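Local coordinates for protein tryptophan halogenase (Shewanella frigidimarina, PDB 2PYX) that probably acts as a flavin-dependent tryptophan halogenase, an FAD-binding protein of the monooxygenase type, at residues A[238-243]-A[345-350]; A[222-227]-A[384-389]. All coordinates share one frame; numbering follows the deposited sequence.

Contact 1 of 2, residues A[238-243]-A[345-350]; sequences EHLQVP and NNCIAI
One methyl of L240, CD1, reaches the strand and presses on C347, coming within 3.4 Å of C347 CB. That is tighter than carbons usually sit, so the leucine lies hard against the root of the cysteine side chain. The sulfur is less involved: C347 SG is 4.1 Å from L240 CD1. With SG anti to the backbone N (chi1 178°), the thiol is swung to the carbonyl side of its own residue. The second methyl turns away from C347, and its nearest approach is to N345, just before the strand: L240 CD2 to N345 OD1, 4.3 Å; the amide nitrogen of N345 is hydrogen-bonded to D208. This joins the turn just after helix 234-239 to strand 347-349 of the Rossmann-like sheet, the helix being the next one in the chain after the neighbouring strand 224-227. C347 also touches L235 of that helix and D227 of that strand. Behind L240 the chain leaves the helix at Q241, which takes a positive phi (58°). The Q241 side chain folds back over this turn, and its NE2 donates to E238 O at 2.8 Å. The bond is nearly straight, 169° at the hydrogen, and meets a lone pair in the carbonyl plane.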
ATOM      1  N   GLU A 238     -23.130   2.315  -6.227  1.00 14.70           N
ATOM      2  CA  GLU A 238     -24.523   2.795  -6.158  1.00 16.44           C
ATOM      3  C   GLU A 238     -25.166   2.880  -7.536  1.00 14.18           C
ATOM      4  O   GLU A 238     -26.100   2.105  -7.853  1.00 18.47           O
ATOM      5  CB  GLU A 238     -24.599   4.117  -5.429  1.00 18.89           C
ATOM      6  CG  GLU A 238     -24.272   3.990  -3.961  1.00 27.97           C
ATOM      7  CD  GLU A 238     -25.227   3.019  -3.223  1.00 39.89           C
ATOM      8  OE1 GLU A 238     -26.442   2.991  -3.553  1.00 37.09           O
ATOM      9  OE2 GLU A 238     -24.751   2.274  -2.329  1.00 44.21           O
ATOM     10  N   HIS A 239     -24.656   3.740  -8.417  1.00 13.67           N
ATOM     11  CA  HIS A 239     -25.317   3.913  -9.729  1.00 12.64           C
ATOM     12  C   HIS A 239     -25.355   2.624 -10.544  1.00 15.25           C
ATOM     13  O   HIS A 239     -26.378   2.313 -11.191  1.00 16.91           O
ATOM     14  CB  HIS A 239     -24.605   5.011 -10.533  1.00 13.59           C
ATOM     15  CG  HIS A 239     -25.270   5.351 -11.832  1.00 14.83           C
ATOM     16  ND1 HIS A 239     -26.470   6.043 -11.906  1.00 19.58           N
ATOM     17  CD2 HIS A 239     -24.882   5.118 -13.105  1.00 20.13           C
ATOM     18  CE1 HIS A 239     -26.783   6.209 -13.184  1.00 18.37           C
ATOM     19  NE2 HIS A 239     -25.843   5.658 -13.930  1.00 16.96           N
ATOM     20  N   LEU A 240     -24.236   1.894 -10.577  1.00 12.62           N
ATOM     21  CA  LEU A 240     -24.120   0.675 -11.382  1.00 12.45           C
ATOM     22  C   LEU A 240     -24.354  -0.641 -10.633  1.00 11.78           C
ATOM     23  O   LEU A 240     -24.274  -1.715 -11.237  1.00 15.00           O
ATOM     24  CB  LEU A 240     -22.784   0.676 -12.138  1.00 13.28           C
ATOM     25  CG  LEU A 240     -22.650   1.770 -13.206  1.00 15.35           C
ATOM     26  CD1 LEU A 240     -21.209   1.898 -13.662  1.00 15.28           C
ATOM     27  CD2 LEU A 240     -23.564   1.515 -14.403  1.00 20.04           C
ATOM     28  N   GLN A 241     -24.600  -0.531  -9.335  1.00 12.98           N
ATOM     29  CA  GLN A 241     -25.016  -1.652  -8.506  1.00 14.27           C
ATOM     30  C   GLN A 241     -24.037  -2.816  -8.494  1.00 13.35           C
ATOM     31  O   GLN A 241     -24.441  -3.974  -8.381  1.00 15.21           O
ATOM     32  CB  GLN A 241     -26.441  -2.080  -8.905  1.00 14.35           C
ATOM     33  CG  GLN A 241     -27.456  -1.042  -8.497  1.00 17.34           C
ATOM     34  CD  GLN A 241     -27.711  -1.019  -6.994  1.00 23.33           C
ATOM     35  OE1 GLN A 241     -28.168  -2.016  -6.426  1.00 26.16           O
ATOM     36  NE2 GLN A 241     -27.420   0.110  -6.344  1.00 22.20           N
ATOM     37  N   VAL A 242     -22.728  -2.522  -8.551  1.00 12.05           N
ATOM     38  CA  VAL A 242     -21.744  -3.585  -8.448  1.00 10.06           C
ATOM     39  C   VAL A 242     -21.699  -4.040  -7.000  1.00  9.92           C
ATOM     40  O   VAL A 242     -21.474  -3.234  -6.128  1.00 11.01           O
ATOM     41  CB  VAL A 242     -20.353  -3.115  -8.903  1.00 12.31           C
ATOM     42  CG1 VAL A 242     -19.318  -4.196  -8.652  1.00  9.52           C
ATOM     43  CG2 VAL A 242     -20.391  -2.737 -10.383  1.00 12.94           C
ATOM     44  N   PRO A 243     -21.895  -5.335  -6.757  1.00 11.05           N
ATOM     45  CA  PRO A 243     -21.950  -5.838  -5.375  1.00 12.89           C
ATOM     46  C   PRO A 243     -20.648  -5.728  -4.604  1.00 13.21           C
ATOM     47  O   PRO A 243     -19.554  -5.789  -5.184  1.00 11.25           O
ATOM     48  CB  PRO A 243     -22.292  -7.328  -5.530  1.00 15.42           C
ATOM     49  CG  PRO A 243     -22.642  -7.530  -6.889  1.00 19.80           C
ATOM     50  CD  PRO A 243     -22.137  -6.409  -7.736  1.00 13.77           C
ATOM     51  N   ASN A 345     -19.438  -1.488 -17.244  1.00  9.37           N
ATOM     52  CA  ASN A 345     -19.777  -0.623 -18.354  1.00  9.62           C
ATOM     53  C   ASN A 345     -18.552   0.278 -18.607  1.00 10.13           C
ATOM     54  O   ASN A 345     -17.437  -0.227 -18.842  1.00 11.32           O
ATOM     55  CB  ASN A 345     -21.081   0.127 -18.044  1.00 10.70           C
ATOM     56  CG  ASN A 345     -22.297  -0.765 -18.089  1.00 14.91           C
ATOM     57  OD1 ASN A 345     -22.540  -1.553 -17.176  1.00 16.80           O
ATOM     58  ND2 ASN A 345     -23.048  -0.677 -19.180  1.00 16.31           N
ATOM     59  N   ASN A 346     -18.748   1.588 -18.576  1.00  9.87           N
ATOM     60  CA  ASN A 346     -17.677   2.570 -18.857  1.00 10.48           C
ATOM     61  C   ASN A 346     -17.235   3.310 -17.619  1.00 10.42           C
ATOM     62  O   ASN A 346     -16.836   4.477 -17.675  1.00 11.19           O
ATOM     63  CB  ASN A 346     -18.098   3.568 -19.946  1.00 12.18           C
ATOM     64  CG  ASN A 346     -19.272   4.400 -19.560  1.00 10.93           C
ATOM     65  OD1 ASN A 346     -20.119   4.028 -18.722  1.00 12.55           O
ATOM     66  ND2 ASN A 346     -19.351   5.604 -20.176  1.00 12.60           N
ATOM     67  N   CYS A 347     -17.281   2.603 -16.485  1.00 10.69           N
ATOM     68  CA  CYS A 347     -16.943   3.155 -15.188  1.00  9.76           C
ATOM     69  C   CYS A 347     -15.924   2.253 -14.500  1.00 10.78           C
ATOM     70  O   CYS A 347     -16.147   1.048 -14.351  1.00 10.30           O
ATOM     71  CB  CYS A 347     -18.178   3.298 -14.293  1.00 14.30           C
ATOM     72  SG  CYS A 347     -17.817   3.932 -12.621  1.00 13.38           S
ATOM     73  N   ILE A 348     -14.817   2.855 -14.077  1.00  9.40           N
ATOM     74  CA  ILE A 348     -13.826   2.128 -13.284  0.50  9.74           C
ATOM     75  C   ILE A 348     -13.626   2.834 -11.940  1.00  9.14           C
ATOM     76  O   ILE A 348     -13.489   4.047 -11.855  1.00  9.18           O
ATOM     77  CB  ILE A 348     -12.527   1.906 -14.099  0.50 10.40           C
ATOM     78  CG1 ILE A 348     -11.562   0.952 -13.379  0.50  8.27           C
ATOM     79  CG2 ILE A 348     -11.869   3.223 -14.490  0.50  9.96           C
ATOM     80  CD1 ILE A 348     -10.303   0.636 -14.181  0.50 11.18           C
ATOM     81  N   ALA A 349     -13.624   2.041 -10.866  1.00  8.61           N
ATOM     82  CA  ALA A 349     -13.471   2.559  -9.521  1.00  7.73           C
ATOM     83  C   ALA A 349     -11.999   2.478  -9.104  1.00  7.92           C
ATOM     84  O   ALA A 349     -11.341   1.439  -9.273  1.00  8.81           O
ATOM     85  CB  ALA A 349     -14.338   1.821  -8.525  1.00  8.99           C
ATOM     86  N   ILE A 350     -11.500   3.568  -8.538  1.00  9.13           N
ATOM     87  CA  ILE A 350     -10.116   3.643  -8.090  1.00  8.94           C
ATOM     88  C   ILE A 350     -10.098   4.231  -6.668  1.00  9.50           C
ATOM     89  O   ILE A 350     -10.766   5.252  -6.393  1.00 10.18           O
ATOM     90  CB  ILE A 350      -9.233   4.454  -9.070  1.00  8.68           C
ATOM     91  CG1 ILE A 350      -9.311   3.821 -10.471  1.00  9.43           C
ATOM     92  CG2 ILE A 350      -7.805   4.590  -8.579  1.00  9.46           C
ATOM     93  CD1 ILE A 350      -8.408   4.400 -11.542  1.00 10.15           C
TER

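Contact 2 of 2, residues A[222-227]-A[384-389]; sequences GQLFID and MVMDTI
L224 and M386 meet by their ends in a buried apolar contact between strand 224-227 of the Rossmann-like sheet and helix 383-413. The van der Waals part is small: L224 CD1 and M386 CE stand 4.2 Å apart, an ordinary methyl-to-methyl distance, and the two side chains run at a slant to each other. M386, a selenomethionine, reaches further into the gap than L224 does. Its CG is anti to the backbone N (chi1 178°) and the chain stays extended through chi2, then bends at the selenium (chi3 -63°) to turn the terminal methyl toward segment 222-227. The same methyl comes within 4.4 Å of the carbonyl oxygen Q223 O, a loose approach. L224 also touches I10 of strand 9-13. The backbones stay well apart, with L224 CA and M386 CA 10.1 Å from each other.

Polar bonds fix Q223, just ahead of the strand. Q223 O accepts from the N346 side chain, while the Q223 amide is tied to the chain's start: OE1 takes the backbone N of T8 and of E9, and NE2 donates to P6 O.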
ATOM      1  N   GLY A 222     -18.827  12.703 -21.032  1.00 13.94           N
ATOM      2  CA  GLY A 222     -17.607  11.936 -21.184  1.00 13.65           C
ATOM      3  C   GLY A 222     -17.886  10.532 -21.662  1.00 12.59           C
ATOM      4  O   GLY A 222     -19.055  10.112 -21.787  1.00 12.18           O
ATOM      5  N   GLN A 223     -16.793   9.802 -21.896  1.00 11.80           N
ATOM      6  CA  GLN A 223     -16.832   8.465 -22.458  1.00 10.72           C
ATOM      7  C   GLN A 223     -16.401   7.389 -21.458  1.00 11.22           C
ATOM      8  O   GLN A 223     -16.750   6.212 -21.623  1.00 10.68           O
ATOM      9  CB  GLN A 223     -15.928   8.386 -23.671  1.00 10.99           C
ATOM     10  CG  GLN A 223     -16.402   9.220 -24.870  1.00 11.82           C
ATOM     11  CD  GLN A 223     -15.350   9.266 -25.895  1.00 10.69           C
ATOM     12  OE1 GLN A 223     -14.364   9.997 -25.773  1.00 12.90           O
ATOM     13  NE2 GLN A 223     -15.520   8.461 -26.929  1.00 11.83           N
ATOM     14  N   LEU A 224     -15.616   7.794 -20.464  1.00 11.26           N
ATOM     15  CA  LEU A 224     -15.103   6.888 -19.468  1.00  9.56           C
ATOM     16  C   LEU A 224     -15.126   7.671 -18.175  1.00  9.92           C
ATOM     17  O   LEU A 224     -14.653   8.815 -18.129  1.00 11.51           O
ATOM     18  CB  LEU A 224     -13.678   6.482 -19.808  1.00 12.52           C
ATOM     19  CG  LEU A 224     -13.102   5.406 -18.908  1.00 15.41           C
ATOM     20  CD1 LEU A 224     -13.787   4.066 -19.036  1.00 12.90           C
ATOM     21  CD2 LEU A 224     -11.626   5.274 -19.226  1.00 19.15           C
ATOM     22  N   PHE A 225     -15.713   7.081 -17.138  1.00 10.39           N
ATOM     23  CA  PHE A 225     -15.895   7.724 -15.854  1.00 10.66           C
ATOM     24  C   PHE A 225     -15.109   6.981 -14.779  1.00 11.59           C
ATOM     25  O   PHE A 225     -15.233   5.751 -14.682  1.00 13.12           O
ATOM     26  CB  PHE A 225     -17.378   7.758 -15.517  1.00 12.33           C
ATOM     27  CG  PHE A 225     -18.133   8.666 -16.409  1.00 11.78           C
ATOM     28  CD1 PHE A 225     -18.549   8.253 -17.661  1.00 12.88           C
ATOM     29  CD2 PHE A 225     -18.351  10.001 -16.022  1.00 11.23           C
ATOM     30  CE1 PHE A 225     -19.210   9.156 -18.533  1.00 11.90           C
ATOM     31  CE2 PHE A 225     -19.016  10.876 -16.912  1.00 13.71           C
ATOM     32  CZ  PHE A 225     -19.428  10.460 -18.120  1.00 13.10           C
ATOM     33  N   ILE A 226     -14.329   7.708 -13.979  1.00 10.00           N
ATOM     34  CA  ILE A 226     -13.520   7.077 -12.964  1.00  8.92           C
ATOM     35  C   ILE A 226     -14.156   7.411 -11.645  1.00 10.20           C
ATOM     36  O   ILE A 226     -14.288   8.600 -11.297  1.00 10.14           O
ATOM     37  CB  ILE A 226     -12.074   7.583 -12.973  1.00 10.41           C
ATOM     38  CG1 ILE A 226     -11.474   7.646 -14.365  1.00 14.40           C
ATOM     39  CG2 ILE A 226     -11.239   6.746 -12.010  1.00 11.34           C
ATOM     40  CD1 ILE A 226     -11.520   6.404 -15.128  1.00 16.10           C
ATOM     41  N   ASP A 227     -14.554   6.393 -10.886  1.00  9.38           N
ATOM     42  CA  ASP A 227     -15.164   6.618  -9.598  1.00  8.76           C
ATOM     43  C   ASP A 227     -14.071   6.705  -8.527  1.00 11.17           C
ATOM     44  O   ASP A 227     -13.512   5.684  -8.126  1.00 10.95           O
ATOM     45  CB  ASP A 227     -16.148   5.497  -9.263  1.00 10.40           C
ATOM     46  CG  ASP A 227     -16.955   5.775  -8.013  1.00 11.49           C
ATOM     47  OD1 ASP A 227     -16.590   6.676  -7.259  1.00 12.71           O
ATOM     48  OD2 ASP A 227     -17.936   5.048  -7.761  1.00 12.03           O
HETATM   49  N   MSE A 384     -16.740  -0.322 -28.480  1.00 11.90           N
HETATM   50  CA  MSE A 384     -16.975  -1.635 -29.044  0.50 13.05           C
HETATM   51  C   MSE A 384     -16.097  -2.720 -28.424  1.00 14.14           C
HETATM   52  O   MSE A 384     -16.578  -3.835 -28.207  1.00 14.42           O
HETATM   53  CB  MSE A 384     -16.769  -1.612 -30.574  0.50 15.09           C
HETATM   54  CG  MSE A 384     -16.813  -2.978 -31.233  0.50 17.66           C
HETATM   55 SE   MSE A 384     -16.383  -2.886 -33.105  0.38 16.99          SE
HETATM   56  CE  MSE A 384     -18.137  -2.338 -33.674  0.50 29.36           C
ATOM     57  N   VAL A 385     -14.826  -2.396 -28.192  1.00 10.97           N
ATOM     58  CA  VAL A 385     -13.855  -3.391 -27.678  1.00 10.82           C
ATOM     59  C   VAL A 385     -13.552  -3.267 -26.187  1.00 11.71           C
ATOM     60  O   VAL A 385     -12.779  -4.081 -25.648  1.00 12.06           O
ATOM     61  CB  VAL A 385     -12.544  -3.422 -28.499  1.00 11.06           C
ATOM     62  CG1 VAL A 385     -12.862  -3.606 -30.001  1.00 14.13           C
ATOM     63  CG2 VAL A 385     -11.707  -2.177 -28.250  1.00 13.47           C
HETATM   64  N   MSE A 386     -14.177  -2.289 -25.528  1.00  9.55           N
HETATM   65  CA  MSE A 386     -13.878  -1.982 -24.128  1.00 10.52           C
HETATM   66  C   MSE A 386     -14.082  -3.176 -23.230  1.00 10.72           C
HETATM   67  O   MSE A 386     -13.291  -3.384 -22.299  1.00 11.23           O
HETATM   68  CB  MSE A 386     -14.738  -0.833 -23.623  1.00 10.06           C
HETATM   69  CG  MSE A 386     -14.510  -0.494 -22.172  1.00 11.13           C
HETATM   70 SE   MSE A 386     -15.525   1.070 -21.631  0.75 11.13          SE
HETATM   71  CE  MSE A 386     -14.758   2.486 -22.753  1.00 14.57           C
ATOM     72  N   ASP A 387     -15.124  -3.974 -23.465  1.00  9.99           N
ATOM     73  CA  ASP A 387     -15.439  -5.071 -22.540  1.00  9.84           C
ATOM     74  C   ASP A 387     -14.369  -6.166 -22.532  1.00 10.18           C
ATOM     75  O   ASP A 387     -14.206  -6.870 -21.526  1.00 10.51           O
ATOM     76  CB  ASP A 387     -16.783  -5.694 -22.851  1.00 10.87           C
ATOM     77  CG  ASP A 387     -17.985  -4.785 -22.544  1.00 14.13           C
ATOM     78  OD1 ASP A 387     -17.856  -3.617 -22.107  1.00 15.29           O
ATOM     79  OD2 ASP A 387     -19.122  -5.294 -22.778  1.00 20.65           O
ATOM     80  N   THR A 388     -13.617  -6.319 -23.612  1.00 10.43           N
ATOM     81  CA  THR A 388     -12.511  -7.264 -23.648  1.00  9.39           C
ATOM     82  C   THR A 388     -11.444  -6.813 -22.689  1.00 10.65           C
ATOM     83  O   THR A 388     -10.865  -7.613 -21.951  1.00 11.36           O
ATOM     84  CB  THR A 388     -11.947  -7.410 -25.066  1.00 10.22           C
ATOM     85  OG1 THR A 388     -13.010  -7.909 -25.888  1.00 11.94           O
ATOM     86  CG2 THR A 388     -10.769  -8.346 -25.162  1.00 13.14           C
ATOM     87  N   ILE A 389     -11.218  -5.504 -22.664  1.00  9.65           N
ATOM     88  CA  ILE A 389     -10.212  -4.948 -21.771  1.00 10.37           C
ATOM     89  C   ILE A 389     -10.727  -4.941 -20.331  1.00  8.86           C
ATOM     90  O   ILE A 389     -10.007  -5.354 -19.412  1.00  8.56           O
ATOM     91  CB  ILE A 389      -9.788  -3.545 -22.225  1.00  9.59           C
ATOM     92  CG1 ILE A 389      -8.969  -3.664 -23.529  1.00 11.20           C
ATOM     93  CG2 ILE A 389      -8.976  -2.866 -21.150  1.00 10.80           C
ATOM     94  CD1 ILE A 389      -8.807  -2.318 -24.268  1.00 15.72           C
TER

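Contacts 1 and 2 lie with their centres about 11 Å apart, on one mixed sheet where strands 224-227 and 347-349 run parallel as neighbours. Backbone bonds join them: I348 O to D227 N at 2.8 Å and N346 O to F225 N at 2.9 Å are probable hydrogen bonds. Along the chain the order is 222-227, 238-243, 345-350, 384-389, so both segments of contact 1 fall between the two of contact 2. The turn after helix 234-239 meets one face of the sheet through C347, whereas L224, which points to the other face, meets M386 of helix 383-413. The sheet also holds strand 9-13, which leads into the predicted FAD-binding glycines.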